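Side-chain contacts in Maltose/maltodextrin transport permease homologue (Bdellovibrio bacteriovorus HD100, PDB 6FFL), which binds maltotriose through its MalE domain and, as part of a MalE-MalF fusion permease, probably helps carry maltose and maltodextrins across the membrane: residues Ser47-Ala52 / Ser57-Val62; Met142-Asn147 / Ile152-Leu157; Ile250-Met255 / Met335-Pro340; Val350-Arg355 / Glu380-Asp385. All coordinates share one frame; numbering follows the deposited sequence. Where two conformers were deposited one is given.

How the contacts relate
The four contacts sample a two-lobed solute-binding domain, from a surface loop to the sugar pocket. Contact 4 alone touches the ligand, through Trp351 and Arg355 of the glycan pocket. Contact 1 packs the first lobe, its nearest atoms about 8 Å from contact 4 and its Val62 side chain about 12 Å from a bound glucose. Contact 2 is a surface loop of the other lobe, about 43 Å from contact 1 between centres and across the chain's centre. Contact 3 joins elements leading to the two main sheets, with nearest atoms about 7 Å from contact 2 and about 8 Å from contact 4, whose helix 346-362 follows strand 339-340.

Contact 1: Ser47-Ala52 / Ser57-Val62; sequences SSFQSA and SGPELV
Ser57 N donates a 2.8 Å hydrogen bond to Ala52 O, tying the last turn of helix 42-54 to the loop that feeds strand 61-65. Beside this bond Ala52 CB lies 3.7 Å from Gly58 CA. Gly58 has a positive phi of 94°, at which a side chain would press on the carbonyl O of Ser57. Phe49 carries the apolar part of the contact. Its CG stands opposite the backbone N (chi1 -176°), which sends the ring off the helix toward the strand. There Val62 sits over one face: CG1 is 3.9 Å from the ring centroid and only 13° off the normal, a CH-pi contact. Pro59 comes at the rim instead, its CD 3.6 Å from Phe49 CD1. Phe72 of helix 69-74 adds a further ring, inclined at about 45°. Strand 34-39, helix 42-54 and strand 61-65 form a beta-alpha-beta crossover, with strand 4-9 lying between the two parallel strands, and Phe49 fills the seam beneath its helix. The chemistry is thus one backbone hydrogen bond near the helix end beside an apolar cluster, in which a single ring is met on a face by Val62 and at an edge by Pro59.

Contact 2: Met142-Asn147 / Ile152-Leu157; sequences MTVDTN and IDRWGL
Val144 and Arg154 meet through both backbone and side chain. Val144 N donates to Arg154 O over 3.0 Å, while Val144 O accepts from Asp153 N at 3.0 Å and, weakly, from Arg154 N. Above the backbone, Val144 CG1 packs 3.5 Å from Arg154 CB and lies over one face of the guanidinium, displaced toward its rim. On another side of the pair, Thr143 CG2 touches Ile152 CG2 at 3.8 Å, and that same Ile152 methyl rests over the indole of Trp155. Thr143 OG1, beside its own backbone N at chi1 -54°, receives a bent bond from Gly156 N (3.0 Å, 136° at the hydrogen).

Because Asp153 and Arg154 both face Val144, this is a classic beta bulge, set in two antiparallel stretches joined by a short loop at the surface. The loop side is organised by Asp153: its OD1 accepts from Thr146 N, a bond modelled so short that its exact length is doubtful. Asp145 and Asp153 bring their OD1 atoms to 3.9 Å, and one water lies between them, 2.6 Å from Asp145 OD1, while accepting from Asn147 N. That water probably softens the repulsion of the two carboxylates.

Farther out, Asp145 OD2 is held by Gly150 N within the loop. Thr143 OG1 is also bonded to Gly139 O of helix 132-142, and the Trp155 backbone bonds to Lys227 and Ala229, leading the chain onto the sheet at strand 228-234.

Contact 3: Ile250-Met255 / Met335-Pro340; sequences IARIPM and MEVGTP
Arg252 and Glu336 make the ionic part of this contact, a salt bridge with Arg252 NH2 3.1 Å from Glu336 OE2. The hydrogen bond within it is weak, since the angle at the hydrogen is only 130°. The carboxylate reaches the guanidinium at its edge, yet the two planes stand 80° apart, so a single oxygen is used and no paired, side-by-side bridge forms. Arg252 NH2 has a stronger partner in Asp333 of helix 328-335, which makes Glu336 a second acid on the same nitrogen.

These partners belong to two parts of the fold. Arg252 follows strand 248-251, an edge strand of one main sheet. Glu336 and Val337 lie in a type I turn from Met335 to Gly338, closed by Gly338 N bonding to Met335 O at 2.9 Å, which links helix 328-335 to strand 339-340. That strand pairs with 266-274 in the other main sheet, so the contact sits where the chain passes between the lobes, consistent with the hinge region of periplasmic binding proteins.

The van der Waals part sets a methyl against the face of a flat cation. Val337 CG1 rides 3.4 Å above the guanidinium plane, off centre, and 3.6 Å from Arg252 CZ. Extended from CG to NE, the arginine crosses the valine at about a right angle and presents its face to that methyl. Trp262 adds a cation-pi contact to the same arginine.

Contact 4: Val350-Arg355 / Glu380-Asp385; sequences VWDSLR and EQQIRD. With GLC (alpha-D-glucopyranose), chain B.
Gln382 and Asp352 reach toward each other from two helices, their side chains crossing at about a right angle while their flat ends lie nearly in one plane, 12° apart. Gln382 NE2 donates to Asp352 OD2 at 3.1 Å, with 166° at the hydrogen. The bond uses the anti lone pair of OD2 and stays in the amide plane. Gln382 attains this reach because its CG is opposite the backbone N (chi1 -173°) and the chain beyond runs out straight from helix 368-384.

The other oxygen of Asp352 faces along its own helix. Arg355 NH1 meets Asp352 OD1 at 3.3 Å in a salt bridge, also from the anti side, with the oxygen close to the guanidinium plane. The stronger partner of OD1 is Arg348, which also hydrogen-bonds the glucose.

On the sugar side, Trp351 presents a ring face to the glucose, its CD1 3.6 Å from GLC C4, the aromatic platform familiar from maltodextrin-binding sites. Arg355 turns an edge to the same sugar, NH2 lying 3.4 Å from GLC O4, and its NH2 also forms salt bridges with Glu43 and Glu163.

Asp352 thus links helix 368-384, the last of this domain, to the pocket. Shared between a neutral amide and two arginines, its carboxylate probably stays charged and helps place both Arg348 and Arg355 beside the sugar.

Contact 1: Ser47-Ala52 / Ser57-Val62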
# COMPACT_ATOMS: atom_id res chain seq x y z
N SER A 47 8.76 -12.25 -2.89
CA SER A 47 9.15 -13.59 -3.29
C SER A 47 10.66 -13.69 -3.53
O SER A 47 11.27 -14.70 -3.19
CB SER A 47 8.36 -14.01 -4.54
OG SER A 47 8.72 -13.23 -5.66
N SER A 48 11.28 -12.64 -4.07
CA SER A 48 12.71 -12.70 -4.34
C SER A 48 13.53 -12.60 -3.05
O SER A 48 14.56 -13.28 -2.91
CB SER A 48 13.11 -11.62 -5.36
OG SER A 48 13.18 -10.32 -4.80
N PHE A 49 13.09 -11.79 -2.08
CA PHE A 49 13.78 -11.78 -0.80
C PHE A 49 13.67 -13.14 -0.11
O PHE A 49 14.65 -13.66 0.43
CB PHE A 49 13.26 -10.67 0.12
CG PHE A 49 14.02 -10.60 1.42
CD1 PHE A 49 15.27 -9.98 1.47
CD2 PHE A 49 13.54 -11.20 2.57
CE1 PHE A 49 16.01 -9.96 2.65
CE2 PHE A 49 14.26 -11.18 3.75
CZ PHE A 49 15.51 -10.56 3.79
N GLN A 50 12.47 -13.74 -0.13
CA GLN A 50 12.30 -15.05 0.49
C GLN A 50 13.23 -16.07 -0.15
O GLN A 50 13.92 -16.83 0.55
CB GLN A 50 10.84 -15.50 0.39
CG GLN A 50 9.89 -14.65 1.22
CD GLN A 50 8.44 -15.12 1.15
OE1 GLN A 50 7.67 -14.92 2.08
NE2 GLN A 50 8.07 -15.76 0.04
N SER A 51 13.27 -16.09 -1.49
CA SER A 51 14.10 -17.07 -2.19
C SER A 51 15.58 -16.83 -1.91
O SER A 51 16.33 -17.78 -1.63
CB SER A 51 13.82 -17.00 -3.69
OG SER A 51 14.76 -17.77 -4.42
N ALA A 52 16.02 -15.58 -1.98
CA ALA A 52 17.43 -15.28 -1.77
C ALA A 52 17.87 -15.59 -0.35
O ALA A 52 18.94 -16.17 -0.13
CB ALA A 52 17.73 -13.82 -2.11
N SER A 57 21.46 -16.05 1.17
CA SER A 57 21.99 -14.76 0.75
C SER A 57 20.96 -13.65 0.95
O SER A 57 20.28 -13.60 1.98
CB SER A 57 22.43 -14.82 -0.71
OG SER A 57 23.13 -13.66 -1.09
N GLY A 58 20.83 -12.77 -0.05
CA GLY A 58 19.90 -11.68 0.02
C GLY A 58 20.53 -10.40 0.54
O GLY A 58 21.65 -10.39 1.06
N PRO A 59 19.81 -9.29 0.41
CA PRO A 59 20.34 -8.00 0.85
C PRO A 59 20.33 -7.85 2.36
O PRO A 59 19.53 -8.47 3.06
CB PRO A 59 19.37 -7.00 0.21
CG PRO A 59 18.06 -7.74 0.28
CD PRO A 59 18.41 -9.18 -0.03
N GLU A 60 21.22 -6.98 2.86
CA GLU A 60 21.25 -6.70 4.29
C GLU A 60 19.95 -6.06 4.76
O GLU A 60 19.46 -6.36 5.86
CB GLU A 60 22.44 -5.78 4.62
CG GLU A 60 23.81 -6.48 4.62
CD GLU A 60 24.45 -6.55 3.24
OE1 GLU A 60 23.85 -6.08 2.26
OE2 GLU A 60 25.57 -7.09 3.13
N LEU A 61 19.38 -5.17 3.95
CA LEU A 61 18.15 -4.47 4.29
C LEU A 61 17.10 -4.74 3.23
O LEU A 61 17.40 -4.74 2.03
CB LEU A 61 18.38 -2.96 4.41
CG LEU A 61 18.94 -2.48 5.75
CD1 LEU A 61 19.53 -1.09 5.61
CD2 LEU A 61 17.85 -2.49 6.81
N VAL A 62 15.86 -4.96 3.66
CA VAL A 62 14.72 -5.10 2.76
C VAL A 62 13.61 -4.16 3.25
O VAL A 62 13.40 -4.02 4.46
CB VAL A 62 14.23 -6.57 2.67
CG1 VAL A 62 13.80 -7.12 4.03
CG2 VAL A 62 13.11 -6.69 1.64

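Contact 2: Met142-Asn147 / Ile152-Leu157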
# COMPACT_ATOMS: atom_id res chain seq x y z
N MET A 142 -18.56 12.00 -16.31
CA MET A 142 -17.14 12.21 -16.58
C MET A 142 -16.56 11.19 -17.56
O MET A 142 -15.38 11.31 -17.92
CB MET A 142 -16.35 12.16 -15.27
CG MET A 142 -16.56 13.35 -14.35
SD MET A 142 -16.10 14.91 -15.14
CE MET A 142 -17.00 16.08 -14.13
N THR A 143 -17.34 10.19 -17.98
CA THR A 143 -16.92 9.20 -18.97
C THR A 143 -17.43 9.67 -20.33
O THR A 143 -18.64 9.75 -20.54
CB THR A 143 -17.48 7.82 -18.64
OG1 THR A 143 -17.13 7.47 -17.29
CG2 THR A 143 -16.92 6.76 -19.59
N VAL A 144 -16.51 9.97 -21.25
CA VAL A 144 -16.89 10.67 -22.47
C VAL A 144 -16.21 10.04 -23.68
O VAL A 144 -15.01 9.71 -23.64
CB VAL A 144 -16.58 12.18 -22.38
CG1 VAL A 144 -15.21 12.40 -21.78
CG2 VAL A 144 -16.68 12.84 -23.76
N ASP A 145 -16.97 9.89 -24.77
CA ASP A 145 -16.49 9.40 -26.05
C ASP A 145 -16.68 10.57 -27.01
O ASP A 145 -17.79 10.79 -27.50
CB ASP A 145 -17.25 8.15 -26.47
CG ASP A 145 -17.02 7.77 -27.92
OD1 ASP A 145 -16.08 8.28 -28.57
OD2 ASP A 145 -17.79 6.91 -28.41
N THR A 146 -15.61 11.31 -27.26
CA THR A 146 -15.70 12.53 -28.06
C THR A 146 -16.21 12.25 -29.47
O THR A 146 -17.07 12.98 -29.98
CB THR A 146 -14.34 13.22 -28.09
OG1 THR A 146 -13.96 13.57 -26.76
CG2 THR A 146 -14.40 14.47 -28.95
N ASN A 147 -15.68 11.21 -30.11
CA ASN A 147 -16.00 10.94 -31.51
C ASN A 147 -17.16 9.97 -31.68
O ASN A 147 -17.45 9.56 -32.80
CB ASN A 147 -14.76 10.41 -32.25
CG ASN A 147 -13.50 11.25 -31.99
OD1 ASN A 147 -13.54 12.26 -31.29
ND2 ASN A 147 -12.38 10.83 -32.57
N ILE A 152 -13.42 5.21 -25.58
CA ILE A 152 -13.59 6.18 -24.51
C ILE A 152 -12.32 7.02 -24.39
O ILE A 152 -11.21 6.48 -24.31
CB ILE A 152 -13.92 5.47 -23.19
CG1 ILE A 152 -15.24 4.70 -23.31
CG2 ILE A 152 -14.00 6.46 -22.04
CD1 ILE A 152 -16.44 5.56 -23.60
N ASP A 153 -12.49 8.34 -24.40
CA ASP A 153 -11.39 9.29 -24.32
C ASP A 153 -11.05 9.66 -22.88
O ASP A 153 -9.87 9.82 -22.54
CB ASP A 153 -11.74 10.55 -25.10
CG ASP A 153 -12.09 10.26 -26.54
OD1 ASP A 153 -13.25 10.49 -26.94
OD2 ASP A 153 -11.20 9.78 -27.27
N ARG A 154 -12.05 9.81 -22.03
CA ARG A 154 -11.84 10.13 -20.62
C ARG A 154 -12.74 9.24 -19.79
O ARG A 154 -13.90 9.01 -20.14
CB ARG A 154 -12.12 11.62 -20.33
CG ARG A 154 -11.46 12.58 -21.31
CD ARG A 154 -11.28 13.98 -20.73
NE ARG A 154 -12.55 14.68 -20.53
CZ ARG A 154 -13.11 15.47 -21.43
NH1 ARG A 154 -12.53 15.68 -22.60
NH2 ARG A 154 -14.27 16.07 -21.16
N TRP A 155 -12.20 8.73 -18.68
CA TRP A 155 -12.90 7.82 -17.80
C TRP A 155 -13.35 8.55 -16.54
O TRP A 155 -12.65 9.44 -16.04
CB TRP A 155 -12.02 6.64 -17.41
CG TRP A 155 -11.89 5.70 -18.55
CD1 TRP A 155 -10.86 5.61 -19.43
CD2 TRP A 155 -12.85 4.74 -18.96
NE1 TRP A 155 -11.12 4.64 -20.36
CE2 TRP A 155 -12.34 4.09 -20.09
CE3 TRP A 155 -14.11 4.36 -18.47
CZ2 TRP A 155 -13.04 3.07 -20.74
CZ3 TRP A 155 -14.80 3.35 -19.11
CH2 TRP A 155 -14.26 2.72 -20.24
N GLY A 156 -14.52 8.19 -16.04
CA GLY A 156 -14.97 8.78 -14.79
C GLY A 156 -14.09 8.35 -13.62
O GLY A 156 -13.79 9.15 -12.73
N LEU A 157 -13.67 7.09 -13.62
CA LEU A 157 -12.94 6.53 -12.49
C LEU A 157 -11.96 5.48 -12.98
O LEU A 157 -12.33 4.64 -13.81
CB LEU A 157 -13.91 5.89 -11.47
CG LEU A 157 -13.29 5.13 -10.30
CD1 LEU A 157 -12.48 6.07 -9.41
CD2 LEU A 157 -14.39 4.44 -9.48
O HOH W 1 -13.79 9.23 -29.28
O HOH W 2 -11.30 11.99 -29.74

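Contact 3: Ile250-Met255 / Met335-Pro340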
# COMPACT_ATOMS: atom_id res chain seq x y z
N ILE A 250 -8.05 15.10 -2.50
CA ILE A 250 -8.19 13.75 -1.95
C ILE A 250 -9.43 13.71 -1.07
O ILE A 250 -9.89 14.74 -0.56
CB ILE A 250 -6.94 13.29 -1.16
CG1 ILE A 250 -6.71 14.15 0.09
CG2 ILE A 250 -5.70 13.27 -2.04
CD1 ILE A 250 -5.61 13.55 1.01
N ALA A 251 -9.99 12.51 -0.92
CA ALA A 251 -11.21 12.32 -0.14
C ALA A 251 -11.32 10.86 0.26
O ALA A 251 -10.64 9.99 -0.31
CB ALA A 251 -12.46 12.74 -0.93
N ARG A 252 -12.19 10.58 1.22
CA ARG A 252 -12.53 9.19 1.51
C ARG A 252 -13.06 8.50 0.26
O ARG A 252 -13.79 9.10 -0.54
CB ARG A 252 -13.60 9.13 2.61
CG ARG A 252 -13.13 9.60 3.96
CD ARG A 252 -14.23 9.51 5.00
NE ARG A 252 -13.72 9.84 6.32
CZ ARG A 252 -14.44 9.84 7.43
NH1 ARG A 252 -15.72 9.51 7.38
NH2 ARG A 252 -13.87 10.15 8.59
N ILE A 253 -12.73 7.22 0.09
CA ILE A 253 -13.47 6.40 -0.87
C ILE A 253 -14.93 6.51 -0.45
O ILE A 253 -15.25 6.35 0.73
CB ILE A 253 -12.99 4.94 -0.89
CG1 ILE A 253 -11.54 4.85 -1.37
CG2 ILE A 253 -13.89 4.08 -1.77
CD1 ILE A 253 -10.88 3.48 -1.08
N PRO A 254 -15.84 6.84 -1.37
CA PRO A 254 -17.20 7.24 -0.96
C PRO A 254 -17.95 6.13 -0.22
O PRO A 254 -17.80 4.94 -0.51
CB PRO A 254 -17.88 7.59 -2.28
CG PRO A 254 -16.76 8.06 -3.14
CD PRO A 254 -15.58 7.18 -2.78
N MET A 255 -18.78 6.56 0.73
CA MET A 255 -19.62 5.66 1.49
C MET A 255 -20.54 4.86 0.57
O MET A 255 -21.09 5.39 -0.40
CB MET A 255 -20.44 6.47 2.50
CG MET A 255 -21.60 5.77 3.19
SD MET A 255 -22.61 6.94 4.16
CE MET A 255 -21.45 7.32 5.47
N MET A 335 -7.82 8.19 7.17
CA MET A 335 -7.32 7.10 8.00
C MET A 335 -8.22 6.82 9.20
O MET A 335 -8.17 5.71 9.75
CB MET A 335 -5.90 7.42 8.47
CG MET A 335 -4.84 7.32 7.35
SD MET A 335 -3.15 7.54 7.95
CE MET A 335 -3.12 9.32 8.24
N GLU A 336 -9.03 7.79 9.61
CA GLU A 336 -9.89 7.65 10.78
C GLU A 336 -10.89 6.51 10.61
O GLU A 336 -11.27 5.86 11.59
CB GLU A 336 -10.60 8.98 11.02
CG GLU A 336 -11.82 8.96 11.91
CD GLU A 336 -12.51 10.32 11.92
OE1 GLU A 336 -11.81 11.34 12.09
OE2 GLU A 336 -13.75 10.37 11.73
N VAL A 337 -11.33 6.24 9.39
CA VAL A 337 -12.24 5.12 9.16
C VAL A 337 -11.52 3.90 8.61
O VAL A 337 -12.16 2.97 8.13
CB VAL A 337 -13.42 5.52 8.26
CG1 VAL A 337 -14.29 6.57 8.95
CG2 VAL A 337 -12.94 6.03 6.91
N GLY A 338 -10.19 3.88 8.67
CA GLY A 338 -9.42 2.74 8.23
C GLY A 338 -9.30 1.69 9.32
O GLY A 338 -9.78 1.85 10.45
N THR A 339 -8.66 0.57 8.97
CA THR A 339 -8.31 -0.42 9.98
C THR A 339 -6.85 -0.80 9.80
O THR A 339 -6.31 -0.70 8.69
CB THR A 339 -9.19 -1.68 9.90
OG1 THR A 339 -8.86 -2.43 8.73
CG2 THR A 339 -10.68 -1.33 9.87
N PRO A 340 -6.18 -1.24 10.87
CA PRO A 340 -4.73 -1.49 10.77
C PRO A 340 -4.42 -2.66 9.85
O PRO A 340 -5.13 -3.68 9.86
CB PRO A 340 -4.32 -1.80 12.22
CG PRO A 340 -5.43 -1.27 13.06
CD PRO A 340 -6.68 -1.39 12.24

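Contact 4: Val350-Arg355 / Glu380-Asp385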
# COMPACT_ATOMS: atom_id res chain seq x y z
N VAL A 350 -4.61 -15.13 2.35
CA VAL A 350 -5.82 -14.40 2.00
C VAL A 350 -5.60 -13.58 0.73
O VAL A 350 -6.41 -13.63 -0.20
CB VAL A 350 -6.30 -13.52 3.16
CG1 VAL A 350 -7.42 -12.60 2.69
CG2 VAL A 350 -6.79 -14.38 4.33
N TRP A 351 -4.50 -12.82 0.68
CA TRP A 351 -4.24 -12.02 -0.51
C TRP A 351 -4.12 -12.90 -1.75
O TRP A 351 -4.65 -12.57 -2.82
CB TRP A 351 -2.94 -11.22 -0.36
CG TRP A 351 -2.94 -10.11 0.63
CD1 TRP A 351 -1.96 -9.85 1.55
CD2 TRP A 351 -3.91 -9.05 0.77
NE1 TRP A 351 -2.28 -8.72 2.27
CE2 TRP A 351 -3.47 -8.21 1.81
CE3 TRP A 351 -5.12 -8.74 0.12
CZ2 TRP A 351 -4.18 -7.08 2.22
CZ3 TRP A 351 -5.83 -7.62 0.54
CH2 TRP A 351 -5.35 -6.81 1.58
N ASP A 352 -3.36 -13.99 -1.65
CA ASP A 352 -3.12 -14.82 -2.83
C ASP A 352 -4.40 -15.49 -3.31
O ASP A 352 -4.63 -15.58 -4.52
CB ASP A 352 -2.04 -15.86 -2.52
CG ASP A 352 -0.66 -15.23 -2.36
OD1 ASP A 352 -0.44 -14.13 -2.88
OD2 ASP A 352 0.21 -15.85 -1.71
N SER A 353 -5.23 -15.97 -2.38
CA SER A 353 -6.50 -16.59 -2.76
C SER A 353 -7.44 -15.57 -3.37
O SER A 353 -8.10 -15.85 -4.39
CB SER A 353 -7.14 -17.24 -1.54
OG SER A 353 -8.35 -17.90 -1.90
N LEU A 354 -7.54 -14.38 -2.77
CA LEU A 354 -8.42 -13.35 -3.32
C LEU A 354 -8.01 -12.98 -4.74
O LEU A 354 -8.86 -12.79 -5.62
CB LEU A 354 -8.40 -12.12 -2.42
CG LEU A 354 -9.18 -12.20 -1.12
CD1 LEU A 354 -8.91 -10.94 -0.30
CD2 LEU A 354 -10.68 -12.35 -1.41
N ARG A 355 -6.70 -12.87 -5.00
CA ARG A 355 -6.28 -12.47 -6.34
C ARG A 355 -6.64 -13.53 -7.37
O ARG A 355 -7.14 -13.20 -8.45
CB ARG A 355 -4.78 -12.20 -6.37
CG ARG A 355 -4.32 -11.52 -7.66
CD ARG A 355 -2.79 -11.43 -7.74
NE ARG A 355 -2.24 -10.57 -6.69
CZ ARG A 355 -1.60 -11.02 -5.62
NH1 ARG A 355 -1.41 -12.32 -5.44
NH2 ARG A 355 -1.14 -10.16 -4.72
N GLU A 380 -7.73 -21.41 3.21
CA GLU A 380 -7.55 -22.38 4.28
C GLU A 380 -6.57 -23.46 3.87
O GLU A 380 -5.74 -23.89 4.68
CB GLU A 380 -8.90 -23.00 4.67
CG GLU A 380 -9.82 -22.07 5.46
CD GLU A 380 -11.22 -22.65 5.63
OE1 GLU A 380 -11.54 -23.64 4.93
OE2 GLU A 380 -12.00 -22.12 6.44
N GLN A 381 -6.63 -23.91 2.61
CA GLN A 381 -5.66 -24.90 2.15
C GLN A 381 -4.24 -24.35 2.16
O GLN A 381 -3.31 -25.03 2.60
CB GLN A 381 -6.04 -25.40 0.75
CG GLN A 381 -5.08 -26.48 0.21
CD GLN A 381 -5.08 -27.75 1.06
OE1 GLN A 381 -6.13 -28.24 1.47
NE2 GLN A 381 -3.89 -28.30 1.31
N GLN A 382 -4.05 -23.11 1.69
CA GLN A 382 -2.71 -22.53 1.69
C GLN A 382 -2.18 -22.38 3.12
O GLN A 382 -0.99 -22.60 3.36
CB GLN A 382 -2.71 -21.17 0.98
CG GLN A 382 -1.32 -20.53 0.76
CD GLN A 382 -1.36 -19.28 -0.12
OE1 GLN A 382 -2.31 -19.08 -0.88
NE2 GLN A 382 -0.33 -18.42 -0.02
N ILE A 383 -3.05 -22.05 4.07
CA ILE A 383 -2.62 -21.95 5.46
C ILE A 383 -2.27 -23.32 6.02
O ILE A 383 -1.29 -23.47 6.77
CB ILE A 383 -3.70 -21.25 6.31
CG1 ILE A 383 -3.83 -19.79 5.89
CG2 ILE A 383 -3.39 -21.38 7.80
CD1 ILE A 383 -4.97 -19.06 6.54
N ARG A 384 -3.06 -24.34 5.68
CA ARG A 384 -2.73 -25.71 6.07
C ARG A 384 -1.36 -26.11 5.53
O ARG A 384 -0.54 -26.69 6.24
CB ARG A 384 -3.81 -26.66 5.57
CG ARG A 384 -4.32 -27.65 6.59
CD ARG A 384 -5.82 -27.81 6.44
NE ARG A 384 -6.20 -27.94 5.03
CZ ARG A 384 -7.31 -27.41 4.51
NH1 ARG A 384 -8.14 -26.72 5.27
NH2 ARG A 384 -7.57 -27.57 3.22
N ASP A 385 -1.11 -25.80 4.26
CA ASP A 385 0.19 -26.05 3.66
C ASP A 385 1.19 -25.03 4.18
O ASP A 385 2.30 -25.39 4.57
CB ASP A 385 0.12 -25.98 2.13
CG ASP A 385 -0.94 -26.90 1.54
OD1 ASP A 385 -1.38 -27.86 2.21
OD2 ASP A 385 -1.33 -26.66 0.37
C1 GLC B . -0.62 -5.02 -0.40
C2 GLC B . 0.18 -5.95 0.52
C3 GLC B . 0.73 -7.13 -0.29
C4 GLC B . -0.40 -7.85 -1.00
C5 GLC B . -1.20 -6.87 -1.87
C6 GLC B . -2.46 -7.54 -2.40
O2 GLC B . 1.24 -5.23 1.18
O3 GLC B . 1.41 -8.05 0.58
O4 GLC B . 0.15 -8.89 -1.82
O5 GLC B . -1.65 -5.78 -1.05
O6 GLC B . -3.09 -6.75 -3.43